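Local coordinates for hemolysin (PDB 3HVN), which probably lyses host cells by binding cholesterol-containing membranes and inserting into them as an oligomeric pore, at residues L44-N54 / F367-S378. The protein carries 1 engineered substitution. Sequence-based numbering, arbitrary orientation.
Sequences LTYEPQEILTN and FVKDNRPAQILS
L377 N donates a nearly straight hydrogen bond of 2.8 Å to L52 O, and N54 N returns a weak one to L377 O. Further back the pairing stops and side chains do the joining. P48 CB lies over one face of the F367 ring, offset toward the rim, in a CH-pi contact 3.8 Å from the ring centroid. L52 CD1 comes to the ring edge, 3.6 Å from F367 CZ, and also touches A374 CB. L52 gets there with CG anti to its carbonyl carbon (chi1 -63°). The Y46 ring is nearly parallel to F367, with planes at 27°, but the rings are slid apart and barely overlap. The aliphatic chain of K369 passes the phenol end of Y46, with CE 3.3 Å from Y46 OH. It bends at the last two torsions, and NZ makes a salt bridge to D370 OD2. The exposed R372 guanidinium lays a face against P48 CB. T53 OG1 and L52 N both donate to Q49 O, so one carbonyl holds the turn from Q49 to T53. V267 of strand 266-274 also packs on F367. The contact joins the segment after helix 37-43 to the link between strands 359-367 and 376-401. Apolar contact round F367 holds one end and backbone bonding the other. The K369-D370 pair lies within one segment, so it does not bridge the two.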
loop_
_atom_site.group_PDB
_atom_site.type_symbol
_atom_site.label_atom_id
_atom_site.label_comp_id
_atom_site.label_asym_id
_atom_site.label_seq_id
_atom_site.Cartn_x
_atom_site.Cartn_y
_atom_site.Cartn_z
ATOM N N LEU A 44 30.247 -19.157 21.052
ATOM C CA LEU A 44 29.475 -17.920 20.992
ATOM C C LEU A 44 28.006 -18.169 21.320
ATOM O O LEU A 44 27.318 -18.902 20.611
ATOM C CB LEU A 44 29.600 -17.269 19.613
ATOM C CG LEU A 44 30.941 -16.612 19.281
ATOM C CD1 LEU A 44 30.952 -16.111 17.845
ATOM C CD2 LEU A 44 31.234 -15.475 20.249
ATOM N N THR A 45 27.532 -17.553 22.398
ATOM C CA THR A 45 26.155 -17.736 22.840
ATOM C C THR A 45 25.374 -16.426 22.809
ATOM O O THR A 45 25.357 -15.679 23.788
ATOM C CB THR A 45 26.094 -18.324 24.263
ATOM O OG1 THR A 45 26.825 -19.556 24.305
ATOM C CG2 THR A 45 24.651 -18.581 24.674
ATOM N N TYR A 46 24.733 -16.151 21.678
ATOM C CA TYR A 46 23.924 -14.948 21.529
ATOM C C TYR A 46 22.539 -15.283 20.987
ATOM O O TYR A 46 22.286 -16.407 20.553
ATOM C CB TYR A 46 24.619 -13.939 20.611
ATOM C CG TYR A 46 24.911 -14.463 19.223
ATOM C CD1 TYR A 46 23.931 -14.466 18.240
ATOM C CD2 TYR A 46 26.169 -14.950 18.891
ATOM C CE1 TYR A 46 24.193 -14.944 16.969
ATOM C CE2 TYR A 46 26.441 -15.429 17.623
ATOM C CZ TYR A 46 25.449 -15.423 16.666
ATOM O OH TYR A 46 25.711 -15.897 15.402
ATOM N N GLU A 47 21.645 -14.301 21.018
ATOM C CA GLU A 47 20.294 -14.476 20.497
ATOM C C GLU A 47 20.057 -13.580 19.284
ATOM O O GLU A 47 19.708 -12.407 19.427
ATOM C CB GLU A 47 19.259 -14.207 21.592
ATOM C CG GLU A 47 19.603 -13.038 22.500
ATOM C CD GLU A 47 18.793 -13.041 23.781
ATOM O OE1 GLU A 47 18.034 -14.007 24.003
ATOM O OE2 GLU A 47 18.918 -12.079 24.568
ATOM N N PRO A 48 20.249 -14.142 18.081
ATOM C CA PRO A 48 20.185 -13.437 16.796
ATOM C C PRO A 48 18.904 -12.629 16.604
ATOM O O PRO A 48 18.971 -11.455 16.239
ATOM C CB PRO A 48 20.239 -14.577 15.775
ATOM C CG PRO A 48 20.968 -15.664 16.472
ATOM C CD PRO A 48 20.548 -15.573 17.909
ATOM N N GLN A 49 17.754 -13.252 16.841
ATOM C CA GLN A 49 16.474 -12.592 16.609
ATOM C C GLN A 49 16.248 -11.419 17.558
ATOM O O GLN A 49 15.711 -10.386 17.162
ATOM C CB GLN A 49 15.323 -13.594 16.723
ATOM C CG GLN A 49 13.948 -12.998 16.461
ATOM C CD GLN A 49 13.778 -12.505 15.034
ATOM O OE1 GLN A 49 14.701 -12.581 14.223
ATOM N NE2 GLN A 49 12.593 -11.998 14.723
ATOM N N GLU A 50 16.664 -11.583 18.808
ATOM C CA GLU A 50 16.453 -10.556 19.823
ATOM C C GLU A 50 17.384 -9.361 19.641
ATOM O O GLU A 50 17.143 -8.289 20.195
ATOM C CB GLU A 50 16.615 -11.146 21.226
ATOM C CG GLU A 50 15.649 -12.278 21.536
ATOM C CD GLU A 50 14.196 -11.849 21.452
ATOM O OE1 GLU A 50 13.923 -10.635 21.566
ATOM O OE2 GLU A 50 13.326 -12.726 21.275
ATOM N N ILE A 51 18.445 -9.550 18.863
ATOM C CA ILE A 51 19.401 -8.476 18.611
ATOM C C ILE A 51 19.096 -7.777 17.288
ATOM O O ILE A 51 19.749 -6.799 16.923
ATOM C CB ILE A 51 20.855 -8.994 18.611
ATOM C CG1 ILE A 51 21.833 -7.852 18.897
ATOM C CG2 ILE A 51 21.182 -9.682 17.294
ATOM C CD1 ILE A 51 23.275 -8.298 19.008
ATOM N N LEU A 52 18.095 -8.287 16.576
ATOM C CA LEU A 52 17.645 -7.680 15.329
ATOM C C LEU A 52 16.164 -7.333 15.421
ATOM O O LEU A 52 15.387 -7.631 14.511
ATOM C CB LEU A 52 17.887 -8.627 14.152
ATOM C CG LEU A 52 19.337 -9.001 13.843
ATOM C CD1 LEU A 52 19.397 -10.079 12.771
ATOM C CD2 LEU A 52 20.130 -7.774 13.420
ATOM N N THR A 53 15.778 -6.702 16.525
ATOM C CA THR A 53 14.374 -6.407 16.790
ATOM C C THR A 53 14.082 -4.908 16.791
ATOM O O THR A 53 14.894 -4.105 17.251
ATOM C CB THR A 53 13.924 -7.009 18.136
ATOM O OG1 THR A 53 14.103 -8.430 18.110
ATOM C CG2 THR A 53 12.461 -6.692 18.406
ATOM N N ASN A 54 12.914 -4.544 16.271
ATOM C CA ASN A 54 12.467 -3.156 16.260
ATOM C C ASN A 54 11.068 -2.999 16.846
ATOM O O ASN A 54 10.064 -3.258 16.175
ATOM C CB ASN A 54 12.515 -2.581 14.842
ATOM C CG ASN A 54 13.918 -2.197 14.416
ATOM O OD1 ASN A 54 14.817 -2.067 15.247
ATOM N ND2 ASN A 54 14.112 -2.004 13.117
ATOM N N PHE A 367 24.416 -14.768 9.732
ATOM C CA PHE A 367 25.315 -14.815 10.878
ATOM C C PHE A 367 26.491 -15.738 10.582
ATOM O O PHE A 367 26.313 -16.821 10.028
ATOM C CB PHE A 367 24.571 -15.287 12.128
ATOM C CG PHE A 367 23.661 -14.249 12.720
ATOM C CD1 PHE A 367 24.104 -13.423 13.739
ATOM C CD2 PHE A 367 22.365 -14.099 12.258
ATOM C CE1 PHE A 367 23.271 -12.466 14.286
ATOM C CE2 PHE A 367 21.527 -13.144 12.802
ATOM C CZ PHE A 367 21.982 -12.327 13.817
ATOM N N VAL A 368 27.693 -15.308 10.951
ATOM C CA VAL A 368 28.896 -16.075 10.647
ATOM C C VAL A 368 28.939 -17.414 11.385
ATOM O O VAL A 368 29.500 -18.389 10.884
ATOM C CB VAL A 368 30.176 -15.272 10.955
ATOM C CG1 VAL A 368 31.412 -16.114 10.682
ATOM C CG2 VAL A 368 30.209 -13.996 10.129
ATOM N N LYS A 369 28.338 -17.460 12.569
ATOM C CA LYS A 369 28.367 -18.665 13.395
ATOM C C LYS A 369 27.637 -19.843 12.754
ATOM O O LYS A 369 28.260 -20.817 12.334
ATOM C CB LYS A 369 27.783 -18.384 14.782
ATOM C CG LYS A 369 27.720 -19.610 15.683
ATOM C CD LYS A 369 27.149 -19.270 17.051
ATOM C CE LYS A 369 25.715 -18.777 16.947
ATOM N NZ LYS A 369 24.814 -19.802 16.353
ATOM N N ASP A 370 26.312 -19.748 12.683
ATOM C CA ASP A 370 25.489 -20.854 12.201
ATOM C C ASP A 370 24.911 -20.600 10.812
ATOM O O ASP A 370 24.020 -21.320 10.363
ATOM C CB ASP A 370 24.359 -21.144 13.193
ATOM C CG ASP A 370 23.507 -19.920 13.482
ATOM O OD1 ASP A 370 23.747 -18.862 12.862
ATOM O OD2 ASP A 370 22.595 -20.017 14.330
ATOM N N ASN A 371 25.422 -19.575 10.138
ATOM C CA ASN A 371 24.939 -19.212 8.808
ATOM C C ASN A 371 23.427 -19.002 8.753
ATOM O O ASN A 371 22.805 -19.197 7.710
ATOM C CB ASN A 371 25.366 -20.254 7.769
ATOM C CG ASN A 371 26.823 -20.118 7.371
ATOM O OD1 ASN A 371 27.578 -19.363 7.984
ATOM N ND2 ASN A 371 27.224 -20.846 6.336
ATOM N N ARG A 372 22.841 -18.605 9.879
ATOM C CA ARG A 372 21.415 -18.305 9.922
ATOM C C ARG A 372 21.107 -16.966 9.263
ATOM O O ARG A 372 21.844 -15.997 9.444
ATOM C CB ARG A 372 20.885 -18.305 11.358
ATOM C CG ARG A 372 19.753 -17.305 11.572
ATOM C CD ARG A 372 18.675 -17.819 12.513
ATOM N NE ARG A 372 19.071 -17.768 13.916
ATOM C CZ ARG A 372 18.208 -17.698 14.926
ATOM N NH1 ARG A 372 16.905 -17.659 14.685
ATOM N NH2 ARG A 372 18.647 -17.658 16.176
ATOM N N PRO A 373 20.012 -16.913 8.492
ATOM C CA PRO A 373 19.552 -15.666 7.874
ATOM C C PRO A 373 19.274 -14.602 8.929
ATOM O O PRO A 373 18.454 -14.823 9.821
ATOM C CB PRO A 373 18.246 -16.078 7.188
ATOM C CG PRO A 373 18.385 -17.542 6.957
ATOM C CD PRO A 373 19.164 -18.060 8.126
ATOM N N ALA A 374 19.957 -13.466 8.830
ATOM C CA ALA A 374 19.756 -12.367 9.767
ATOM C C ALA A 374 18.412 -11.693 9.518
ATOM O O ALA A 374 18.329 -10.698 8.797
ATOM C CB ALA A 374 20.889 -11.360 9.655
ATOM N N GLN A 375 17.360 -12.243 10.116
ATOM C CA GLN A 375 16.011 -11.731 9.911
ATOM C C GLN A 375 15.682 -10.579 10.852
ATOM O O GLN A 375 15.425 -10.786 12.038
ATOM C CB GLN A 375 14.979 -12.848 10.083
ATOM C CG GLN A 375 15.042 -13.921 9.012
ATOM C CD GLN A 375 13.924 -14.937 9.146
ATOM O OE1 GLN A 375 13.129 -14.883 10.084
ATOM N NE2 GLN A 375 13.858 -15.870 8.204
ATOM N N ILE A 376 15.692 -9.364 10.316
ATOM C CA ILE A 376 15.277 -8.195 11.076
ATOM C C ILE A 376 13.776 -8.249 11.333
ATOM O O ILE A 376 12.984 -8.485 10.415
ATOM C CB ILE A 376 15.622 -6.880 10.347
ATOM C CG1 ILE A 376 17.119 -6.579 10.451
ATOM C CG2 ILE A 376 14.820 -5.725 10.923
ATOM C CD1 ILE A 376 17.992 -7.472 9.594
ATOM N N LEU A 377 13.392 -8.047 12.590
ATOM C CA LEU A 377 11.987 -7.994 12.966
ATOM C C LEU A 377 11.608 -6.560 13.308
ATOM O O LEU A 377 12.430 -5.800 13.819
ATOM C CB LEU A 377 11.714 -8.912 14.159
ATOM C CG LEU A 377 10.291 -8.896 14.726
ATOM C CD1 LEU A 377 9.271 -9.222 13.645
ATOM C CD2 LEU A 377 10.166 -9.861 15.894
ATOM N N SER A 378 10.366 -6.188 13.020
ATOM C CA SER A 378 9.901 -4.834 13.290
ATOM C C SER A 378 8.388 -4.784 13.474
ATOM O O SER A 378 7.631 -5.236 12.613
ATOM C CB SER A 378 10.327 -3.888 12.166
ATOM O OG SER A 378 9.978 -2.548 12.467
#